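Local coordinates for protein cellulose 1,4-beta-cellobiosidase (Thermobifida fusca, PDB 4JJJ) that probably hydrolyses cellulose to cellobiose, this chain being the glycoside hydrolase family 48 part of a larger cellulase that also carries a cellulose-binding module, at residues F53-W58 and A622-A627; E60-R65 and F630-E635; A103-E108 and D269-K274. The protein carries 1 engineered substitution. One frame throughout, in Å; residues are numbered along the deposited sequence.

Followed from the N terminus, the chain enters helix 50-67 and lays down the first halves of contacts 1 and 2 in quick succession. It then passes through residues 103-108, whose partner comes at residues 269-274, so contact 3 closes a loop of 160 intervening residues. Only near the C terminus, on helix 620-637, do contacts 1 and 2 find their second halves, each more than 560 residues away. These two cross, since their segments alternate along the chain, and both enclose contact 3. Together they join an early and a late helix of the (alpha/alpha)6 fold, with centres 11 Å apart, whereas contact 3 joins two loops that line bound glucose units on the opposite side of the chain's centre.

Contact 1: residues F53-W58 and A622-A627; sequences FSYYLW and AQVEIA
Glu625 OE2 is held by two donors: Tyr55 OH, in a very short hydrogen bond of 2.5 Å, and the indole NE1 of Trp420. The bond from Tyr55 links two helices of the (alpha/alpha)6 barrel, 50-67 and 620-637, whose short segments run in nearly the same direction, 25° apart, with axes 9.4 Å from each other. The contact illustrates how a buried carboxylate can link two helices. Glu625 starts with CG anti to its backbone N and then bends at chi2 (95°), which brings CD toward Tyr55. The carboxylate meets Tyr55 at the rim of the ring, with the two planes almost perpendicular (88°). Its other oxygen, OE1, has a salt bridge to Lys507 of helix 499-516 and lies obliquely by the indole of Trp58, 3.7 Å from CZ3. Both oxygens are thus satisfied although the group is buried, and the lysine would be expected to favour the ionised carboxylate.

Helix 416-432, through Trp420, and helix 223-242, through Arg228, also touch Tyr55, which places its ring among several helices. Its side chain is about 4 Å from that of Glu51, the predicted proton donor, and about 7 Å from that of Asn224, engineered at the predicted nucleophile position, so this packing lies beside the probable catalytic centre. Beside the polar bridge the contact is apolar. Val624 CG1 comes in at the edge of the Tyr55 ring, 3.7 Å from CD1, and stands 4.5 Å from Trp58 CB. The same methyl also rests against the backbone, with Val624 CG1 3.3 Å from Tyr55 O.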
# COMPACT_ATOMS: atom_id res chain seq x y z
N PHE A 53 -5.72 7.92 -3.19
CA PHE A 53 -6.43 8.02 -4.46
C PHE A 53 -7.33 6.84 -4.78
O PHE A 53 -8.46 7.04 -5.17
CB PHE A 53 -5.45 8.30 -5.65
CG PHE A 53 -5.10 9.72 -5.87
CD1 PHE A 53 -5.94 10.54 -6.68
CD2 PHE A 53 -3.92 10.28 -5.39
CE1 PHE A 53 -5.60 11.84 -6.93
CE2 PHE A 53 -3.66 11.61 -5.61
CZ PHE A 53 -4.41 12.35 -6.43
N SER A 54 -6.91 5.63 -4.38
CA SER A 54 -7.77 4.46 -4.59
C SER A 54 -9.02 4.55 -3.77
O SER A 54 -10.10 4.15 -4.20
CB SER A 54 -7.01 3.17 -4.38
OG SER A 54 -6.60 2.91 -3.05
N TYR A 55 -8.92 5.10 -2.54
CA TYR A 55 -10.06 5.30 -1.70
C TYR A 55 -10.98 6.44 -2.20
O TYR A 55 -12.18 6.36 -2.07
CB TYR A 55 -9.65 5.52 -0.24
CG TYR A 55 -9.46 4.26 0.53
CD1 TYR A 55 -10.53 3.67 1.21
CD2 TYR A 55 -8.21 3.63 0.60
CE1 TYR A 55 -10.34 2.52 1.92
CE2 TYR A 55 -8.04 2.40 1.30
CZ TYR A 55 -9.07 1.87 1.97
OH TYR A 55 -8.96 0.73 2.71
N TYR A 56 -10.39 7.46 -2.83
CA TYR A 56 -11.14 8.56 -3.42
C TYR A 56 -12.00 7.99 -4.54
O TYR A 56 -13.21 8.25 -4.62
CB TYR A 56 -10.18 9.62 -3.90
CG TYR A 56 -10.74 10.86 -4.57
CD1 TYR A 56 -12.07 11.26 -4.47
CD2 TYR A 56 -9.86 11.64 -5.36
CE1 TYR A 56 -12.52 12.43 -5.15
CE2 TYR A 56 -10.28 12.78 -6.03
CZ TYR A 56 -11.62 13.09 -5.92
OH TYR A 56 -12.05 14.20 -6.71
N LEU A 57 -11.44 7.11 -5.33
CA LEU A 57 -12.22 6.39 -6.39
C LEU A 57 -13.36 5.68 -5.71
O LEU A 57 -14.53 5.70 -6.17
CB LEU A 57 -11.39 5.44 -7.16
CG LEU A 57 -10.26 6.04 -7.96
CD1 LEU A 57 -9.45 4.93 -8.60
CD2 LEU A 57 -10.77 7.02 -9.05
N TRP A 58 -13.06 4.89 -4.64
CA TRP A 58 -14.06 4.08 -3.99
C TRP A 58 -15.24 4.92 -3.51
O TRP A 58 -16.45 4.56 -3.67
CB TRP A 58 -13.48 3.29 -2.82
CG TRP A 58 -14.13 2.03 -2.46
CD1 TRP A 58 -15.33 1.48 -2.88
CD2 TRP A 58 -13.53 1.05 -1.59
NE1 TRP A 58 -15.50 0.24 -2.32
CE2 TRP A 58 -14.42 -0.04 -1.49
CE3 TRP A 58 -12.33 1.04 -0.84
CZ2 TRP A 58 -14.16 -1.17 -0.70
CZ3 TRP A 58 -12.05 -0.10 -0.04
CH2 TRP A 58 -12.95 -1.20 -0.01
N ALA A 622 -9.61 6.02 6.03
CA ALA A 622 -10.46 5.49 7.10
C ALA A 622 -11.86 6.09 6.98
O ALA A 622 -12.87 5.45 7.23
CB ALA A 622 -9.85 5.76 8.47
N GLN A 623 -11.91 7.42 6.74
CA GLN A 623 -13.20 8.08 6.61
C GLN A 623 -13.96 7.55 5.42
O GLN A 623 -15.18 7.39 5.48
CB GLN A 623 -13.02 9.61 6.56
CG GLN A 623 -12.32 10.19 7.82
CD GLN A 623 -13.10 9.85 9.09
OE1 GLN A 623 -14.31 10.12 9.19
NE2 GLN A 623 -12.46 9.25 10.05
N VAL A 624 -13.27 7.28 4.31
CA VAL A 624 -13.91 6.62 3.15
C VAL A 624 -14.33 5.22 3.52
O VAL A 624 -15.44 4.78 3.25
CB VAL A 624 -12.98 6.66 1.93
CG1 VAL A 624 -13.57 5.82 0.84
CG2 VAL A 624 -12.70 8.07 1.44
N GLU A 625 -13.49 4.47 4.24
CA GLU A 625 -13.79 3.10 4.63
C GLU A 625 -15.12 3.08 5.33
O GLU A 625 -16.03 2.30 5.04
CB GLU A 625 -12.65 2.52 5.51
CG GLU A 625 -12.69 1.04 5.58
CD GLU A 625 -11.78 0.39 4.57
OE1 GLU A 625 -12.26 -0.24 3.64
OE2 GLU A 625 -10.53 0.51 4.63
N ILE A 626 -15.30 4.04 6.25
CA ILE A 626 -16.56 4.17 6.97
C ILE A 626 -17.76 4.44 6.00
O ILE A 626 -18.82 3.81 6.14
CB ILE A 626 -16.49 5.26 8.09
CG1 ILE A 626 -15.45 4.90 9.14
CG2 ILE A 626 -17.84 5.45 8.70
CD1 ILE A 626 -15.08 6.14 9.98
N ALA A 627 -17.62 5.47 5.19
CA ALA A 627 -18.66 5.77 4.20
C ALA A 627 -19.03 4.51 3.43
O ALA A 627 -20.18 4.26 3.21
CB ALA A 627 -18.21 6.83 3.24

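Contact 2: residues E60-R65 and F630-E635; sequences EAYYGR and FAAHDE. With ZN (zinc ion), chain S.
Tyr62 and Ala631 make the tight part of this contact, where helices 50-67 and 620-637 of the barrel have spread to 10.9 Å between the axes of their short segments. The methyl of Ala631 sits over one face of the Tyr62 ring in a CH-pi contact, its CB 3.8 Å from the ring centroid and displaced toward CD2. Phe6 of helix 2-14 and Tyr511 of helix 499-516 also touch this ring. At its tip Tyr62 OH donates to Glu635 OE1 at 2.7 Å, reaching the oxygen nearly in line with its C-O bond, while Glu635 OE2 accepts from Trp239. The phenol and the indole therefore hold one oxygen each.

The other side is wetter and looser. Arg65, extended from CG to NE, lays one face of its guanidinium over Glu635 CA, with Arg65 CZ 3.7 Å from Glu635 CA. No salt bridge forms: Arg65 NE is 4.6 Å from Glu635 OE1, which lies well out of the guanidinium plane. Two waters carry the polar links instead, one joining Arg65 NH1 to Ala631 O and the other Arg65 NH2 to Asp634 O.

On helix 620-637, His633 NE2 binds a zinc ion at 2.0 Å, the metal's other ligands including Glu526 and a water, and ND1 donates to Asp634 OD1 at 2.8 Å, close to the ring plane. Together with the zinc bond, this second-shell carboxylate probably helps fix the turn of the imidazole and strengthen NE2 as a ligand, whereas Glu635 meets Arg65 by packing and longer-range charge attraction, and Tyr62 by a hydrogen bond.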
# COMPACT_ATOMS: atom_id res chain seq x y z
N GLU A 60 -16.26 7.90 -4.63
CA GLU A 60 -17.07 8.37 -5.75
C GLU A 60 -17.79 7.29 -6.48
O GLU A 60 -18.85 7.57 -7.05
CB GLU A 60 -16.19 9.25 -6.70
CG GLU A 60 -15.59 10.49 -6.04
CD GLU A 60 -16.52 11.53 -5.55
OE1 GLU A 60 -17.74 11.24 -5.32
OE2 GLU A 60 -15.98 12.64 -5.31
N ALA A 61 -17.29 6.05 -6.41
CA ALA A 61 -18.04 4.98 -7.08
C ALA A 61 -19.33 4.72 -6.31
O ALA A 61 -20.43 4.50 -6.88
CB ALA A 61 -17.16 3.71 -7.19
N TYR A 62 -19.27 4.67 -4.99
CA TYR A 62 -20.47 4.54 -4.15
C TYR A 62 -21.37 5.75 -4.31
O TYR A 62 -22.59 5.59 -4.34
CB TYR A 62 -20.17 4.31 -2.68
CG TYR A 62 -20.16 2.83 -2.30
CD1 TYR A 62 -19.00 2.21 -1.90
CD2 TYR A 62 -21.31 2.12 -2.36
CE1 TYR A 62 -18.98 0.87 -1.55
CE2 TYR A 62 -21.31 0.76 -2.04
CZ TYR A 62 -20.13 0.14 -1.59
OH TYR A 62 -20.02 -1.24 -1.30
N TYR A 63 -20.84 6.93 -4.49
CA TYR A 63 -21.66 8.06 -4.83
C TYR A 63 -22.43 7.84 -6.12
O TYR A 63 -23.64 8.13 -6.19
CB TYR A 63 -20.84 9.36 -4.87
CG TYR A 63 -21.73 10.61 -5.06
CD1 TYR A 63 -22.46 11.09 -3.98
CD2 TYR A 63 -21.90 11.14 -6.30
CE1 TYR A 63 -23.26 12.21 -4.14
CE2 TYR A 63 -22.71 12.27 -6.51
CZ TYR A 63 -23.37 12.76 -5.42
OH TYR A 63 -24.29 13.86 -5.53
N GLY A 64 -21.78 7.34 -7.17
CA GLY A 64 -22.50 6.90 -8.36
C GLY A 64 -23.56 5.90 -8.16
O GLY A 64 -24.63 5.98 -8.74
N ARG A 65 -23.31 4.92 -7.31
CA ARG A 65 -24.32 3.91 -7.00
C ARG A 65 -25.56 4.52 -6.42
O ARG A 65 -26.69 4.23 -6.84
CB ARG A 65 -23.81 2.84 -6.03
CG ARG A 65 -24.83 1.78 -5.68
CD ARG A 65 -24.40 0.74 -4.64
NE ARG A 65 -25.44 -0.28 -4.61
CZ ARG A 65 -26.59 -0.17 -4.00
NH1 ARG A 65 -26.87 0.78 -3.08
NH2 ARG A 65 -27.48 -1.11 -4.26
N PHE A 630 -21.20 2.00 5.43
CA PHE A 630 -22.61 2.43 5.44
C PHE A 630 -23.31 2.16 4.13
O PHE A 630 -24.43 1.60 4.13
CB PHE A 630 -22.74 3.90 5.79
CG PHE A 630 -22.20 4.29 7.15
CD1 PHE A 630 -22.18 3.40 8.27
CD2 PHE A 630 -21.85 5.61 7.37
CE1 PHE A 630 -21.72 3.83 9.53
CE2 PHE A 630 -21.37 6.04 8.62
CZ PHE A 630 -21.37 5.21 9.70
N ALA A 631 -22.64 2.55 3.06
CA ALA A 631 -23.20 2.25 1.72
C ALA A 631 -23.37 0.77 1.45
O ALA A 631 -24.35 0.36 0.85
CB ALA A 631 -22.44 2.92 0.65
N ALA A 632 -22.38 -0.07 1.85
CA ALA A 632 -22.46 -1.50 1.65
C ALA A 632 -23.65 -2.06 2.39
O ALA A 632 -24.28 -3.04 1.95
CB ALA A 632 -21.20 -2.21 2.06
N HIS A 633 -23.92 -1.55 3.57
CA HIS A 633 -25.04 -2.08 4.35
C HIS A 633 -26.32 -2.01 3.50
O HIS A 633 -27.05 -2.97 3.42
CB HIS A 633 -25.24 -1.38 5.70
CG HIS A 633 -26.50 -1.85 6.42
ND1 HIS A 633 -27.76 -1.48 6.01
CD2 HIS A 633 -26.67 -2.66 7.48
CE1 HIS A 633 -28.65 -2.07 6.78
NE2 HIS A 633 -28.00 -2.78 7.67
N ASP A 634 -26.61 -0.86 2.90
CA ASP A 634 -27.86 -0.79 2.15
C ASP A 634 -27.83 -1.53 0.82
O ASP A 634 -28.80 -2.09 0.39
CB ASP A 634 -28.34 0.63 2.03
CG ASP A 634 -29.17 1.07 3.30
OD1 ASP A 634 -29.09 0.38 4.40
OD2 ASP A 634 -29.91 2.07 3.13
N GLU A 635 -26.64 -1.59 0.18
CA GLU A 635 -26.42 -2.41 -1.01
C GLU A 635 -26.78 -3.85 -0.74
O GLU A 635 -27.46 -4.52 -1.60
CB GLU A 635 -24.93 -2.32 -1.37
CG GLU A 635 -24.50 -3.23 -2.54
CD GLU A 635 -23.00 -3.05 -2.88
OE1 GLU A 635 -22.28 -2.39 -2.07
OE2 GLU A 635 -22.54 -3.76 -3.81
ZN ZN S . -28.95 -3.61 9.23
O HOH W 1 -25.24 2.09 -1.21
O HOH W 2 -29.86 -1.34 -2.25
O HOH W 3 -29.80 -2.13 10.38

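Contact 3: residues A103-E108 and D269-K274; sequences ATYIPE and DKYFKK. With BGC (beta-D-glucopyranose), chain D; BGC (beta-D-glucopyranose), chain B; BGC (beta-D-glucopyranose), chain C.
Ala103, the first residue of segment 103-108, sets its CB at the edge of the Tyr271 ring, 3.8 Å from CE1. Thr104 contributes backbone: its N donates to O2 of one glucose unit, and its O accepts from O6 of the next. That O6 also receives the Tyr271 hydroxyl, with Tyr271 OH 2.7 Å from the sugar O6. Tyr105 lies against the ring twice. Its CA stands over one face, 3.9 Å from the Tyr271 centroid, and its own ring presents an edge to Tyr271 in an offset edge-to-face pair, planes at 68°. Ile106 N then donates to Tyr271 OH at 3.3 Å, so this hydroxyl accepts from the backbone while donating to the sugar. A phenylalanine at Tyr271 would probably keep the ring packing but leave Ile106 N without this acceptor and the glucose O6 without this donor.

Ile106 O receives two waters, each of which also accepts from Lys270 NZ. Glu108 completes the sequence: its OE2 meets Lys270 NZ tip to tip in a 2.8 Å salt bridge, through the anti lone pair. Lys270 has CG anti to its backbone N (chi1 -171°), and the extended chain beyond takes NZ on to donate to O2 of a third glucose unit, 3.1 Å away. Asp269 OD2 accepts from Tyr271 N, an Asx turn within the type I beta turn from Asp269 to Phe272, and from Lys273 N on the other face. Backbone groups, a lysine-glutamate pair and an aromatic hydroxyl together line successive sugars, the pattern of an extended glycan-binding subsite region in this family 48 hydrolase.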
# COMPACT_ATOMS: atom_id res chain seq x y z
N ALA A 103 17.81 -4.17 -15.31
CA ALA A 103 18.33 -3.51 -14.14
C ALA A 103 19.66 -4.14 -13.81
O ALA A 103 19.92 -5.29 -14.23
CB ALA A 103 17.36 -3.64 -12.96
N THR A 104 20.46 -3.45 -13.01
CA THR A 104 21.65 -4.01 -12.38
C THR A 104 21.36 -4.36 -10.96
O THR A 104 20.82 -3.54 -10.20
CB THR A 104 22.87 -3.01 -12.46
OG1 THR A 104 23.10 -2.68 -13.86
CG2 THR A 104 24.12 -3.70 -11.84
N TYR A 105 21.71 -5.58 -10.54
CA TYR A 105 21.51 -5.94 -9.17
C TYR A 105 22.24 -5.07 -8.15
O TYR A 105 23.43 -4.75 -8.32
CB TYR A 105 21.97 -7.38 -8.98
CG TYR A 105 21.89 -7.92 -7.58
CD1 TYR A 105 20.70 -8.36 -7.03
CD2 TYR A 105 23.02 -8.07 -6.78
CE1 TYR A 105 20.62 -8.83 -5.75
CE2 TYR A 105 22.97 -8.59 -5.52
CZ TYR A 105 21.81 -9.03 -4.97
OH TYR A 105 21.79 -9.60 -3.72
N ILE A 106 21.51 -4.72 -7.08
CA ILE A 106 22.10 -4.10 -5.90
C ILE A 106 21.56 -4.91 -4.73
O ILE A 106 20.32 -5.07 -4.60
CB ILE A 106 21.68 -2.62 -5.77
CG1 ILE A 106 22.24 -1.75 -6.89
CG2 ILE A 106 22.07 -2.09 -4.42
CD1 ILE A 106 21.60 -0.40 -7.03
N PRO A 107 22.40 -5.41 -3.85
CA PRO A 107 21.82 -6.18 -2.72
C PRO A 107 21.16 -5.31 -1.72
O PRO A 107 21.60 -4.20 -1.44
CB PRO A 107 23.07 -6.84 -2.09
CG PRO A 107 24.14 -5.92 -2.44
CD PRO A 107 23.90 -5.44 -3.80
N GLU A 108 20.06 -5.76 -1.15
CA GLU A 108 19.54 -5.10 0.03
C GLU A 108 20.48 -5.39 1.19
O GLU A 108 21.15 -6.41 1.22
CB GLU A 108 18.10 -5.56 0.34
CG GLU A 108 17.21 -5.22 -0.88
CD GLU A 108 15.71 -5.55 -0.77
OE1 GLU A 108 15.32 -5.85 0.44
OE2 GLU A 108 15.01 -5.48 -1.89
N ASP A 269 9.71 -11.43 -9.79
CA ASP A 269 10.87 -11.25 -8.91
C ASP A 269 11.52 -9.86 -9.19
O ASP A 269 11.54 -9.40 -10.33
CB ASP A 269 11.89 -12.37 -9.20
CG ASP A 269 13.11 -12.29 -8.32
OD1 ASP A 269 13.03 -12.78 -7.17
OD2 ASP A 269 14.12 -11.74 -8.80
N LYS A 270 12.13 -9.28 -8.16
CA LYS A 270 12.70 -7.98 -8.28
C LYS A 270 13.59 -7.87 -9.52
O LYS A 270 13.53 -6.89 -10.24
CB LYS A 270 13.45 -7.65 -7.04
CG LYS A 270 13.94 -6.24 -6.88
CD LYS A 270 14.77 -5.99 -5.61
CE LYS A 270 15.27 -4.56 -5.54
NZ LYS A 270 16.01 -4.36 -4.28
N TYR A 271 14.53 -8.82 -9.64
CA TYR A 271 15.46 -8.79 -10.74
C TYR A 271 15.18 -9.90 -11.76
O TYR A 271 16.10 -10.37 -12.49
CB TYR A 271 16.90 -8.86 -10.22
CG TYR A 271 17.32 -7.60 -9.51
CD1 TYR A 271 17.59 -6.46 -10.23
CD2 TYR A 271 17.37 -7.58 -8.08
CE1 TYR A 271 17.92 -5.25 -9.55
CE2 TYR A 271 17.70 -6.39 -7.41
CZ TYR A 271 17.95 -5.25 -8.19
OH TYR A 271 18.31 -4.10 -7.45
N PHE A 272 13.93 -10.24 -11.92
CA PHE A 272 13.44 -11.20 -12.86
C PHE A 272 14.22 -12.54 -12.76
O PHE A 272 14.44 -13.16 -13.78
CB PHE A 272 13.45 -10.60 -14.29
CG PHE A 272 12.49 -9.44 -14.46
CD1 PHE A 272 11.15 -9.68 -14.73
CD2 PHE A 272 12.94 -8.11 -14.31
CE1 PHE A 272 10.30 -8.56 -14.76
CE2 PHE A 272 12.08 -7.03 -14.39
CZ PHE A 272 10.74 -7.28 -14.58
N LYS A 273 14.61 -12.90 -11.56
CA LYS A 273 15.17 -14.25 -11.37
C LYS A 273 14.12 -15.28 -11.52
O LYS A 273 12.93 -15.11 -11.21
CB LYS A 273 15.69 -14.41 -9.99
CG LYS A 273 16.81 -13.52 -9.58
CD LYS A 273 18.13 -13.83 -10.16
CE LYS A 273 19.26 -13.49 -9.18
NZ LYS A 273 20.52 -13.87 -9.90
N LYS A 274 14.55 -16.48 -11.90
CA LYS A 274 13.63 -17.57 -11.89
C LYS A 274 13.11 -17.80 -10.47
O LYS A 274 13.86 -17.82 -9.47
CB LYS A 274 14.35 -18.83 -12.30
CG LYS A 274 13.52 -20.11 -12.37
CD LYS A 274 14.44 -21.25 -12.89
CE LYS A 274 13.70 -22.56 -13.02
NZ LYS A 274 12.82 -22.62 -14.23
C2 BGC D . 18.18 2.22 -7.48
C3 BGC D . 18.60 2.39 -8.94
C4 BGC D . 18.87 1.01 -9.58
C5 BGC D . 17.64 0.11 -9.36
C6 BGC D . 17.90 -1.36 -9.83
C1 BGC D . 16.95 1.33 -7.42
O2 BGC D . 17.86 3.52 -7.00
O3 BGC D . 19.80 3.19 -8.95
O4 BGC D . 19.02 1.12 -10.99
O5 BGC D . 17.36 0.06 -7.96
O6 BGC D . 18.90 -2.01 -9.05
C2 BGC B . 14.22 -0.88 -4.20
C3 BGC B . 15.53 -0.48 -4.84
C4 BGC B . 15.37 0.68 -5.81
C5 BGC B . 14.59 1.81 -5.19
C6 BGC B . 14.21 2.92 -6.10
C1 BGC B . 13.55 0.38 -3.59
O2 BGC B . 14.36 -1.90 -3.22
O3 BGC B . 16.10 -1.62 -5.54
O4 BGC B . 16.73 1.13 -6.09
O5 BGC B . 13.33 1.33 -4.62
O6 BGC B . 13.58 3.99 -5.41
C2 BGC C . 20.29 0.84 -12.94
C3 BGC C . 21.67 0.96 -13.61
C4 BGC C . 22.30 2.32 -13.28
C5 BGC C . 22.25 2.60 -11.75
C6 BGC C . 22.85 3.90 -11.21
C1 BGC C . 20.38 1.17 -11.47
O2 BGC C . 19.85 -0.45 -13.18
O3 BGC C . 21.54 0.85 -15.05
O4 BGC C . 23.77 2.19 -13.50
O5 BGC C . 20.84 2.55 -11.36
O6 BGC C . 23.55 3.79 -9.97
O HOH W 4 18.14 -6.79 -3.98
O HOH W 5 18.55 -3.14 -3.79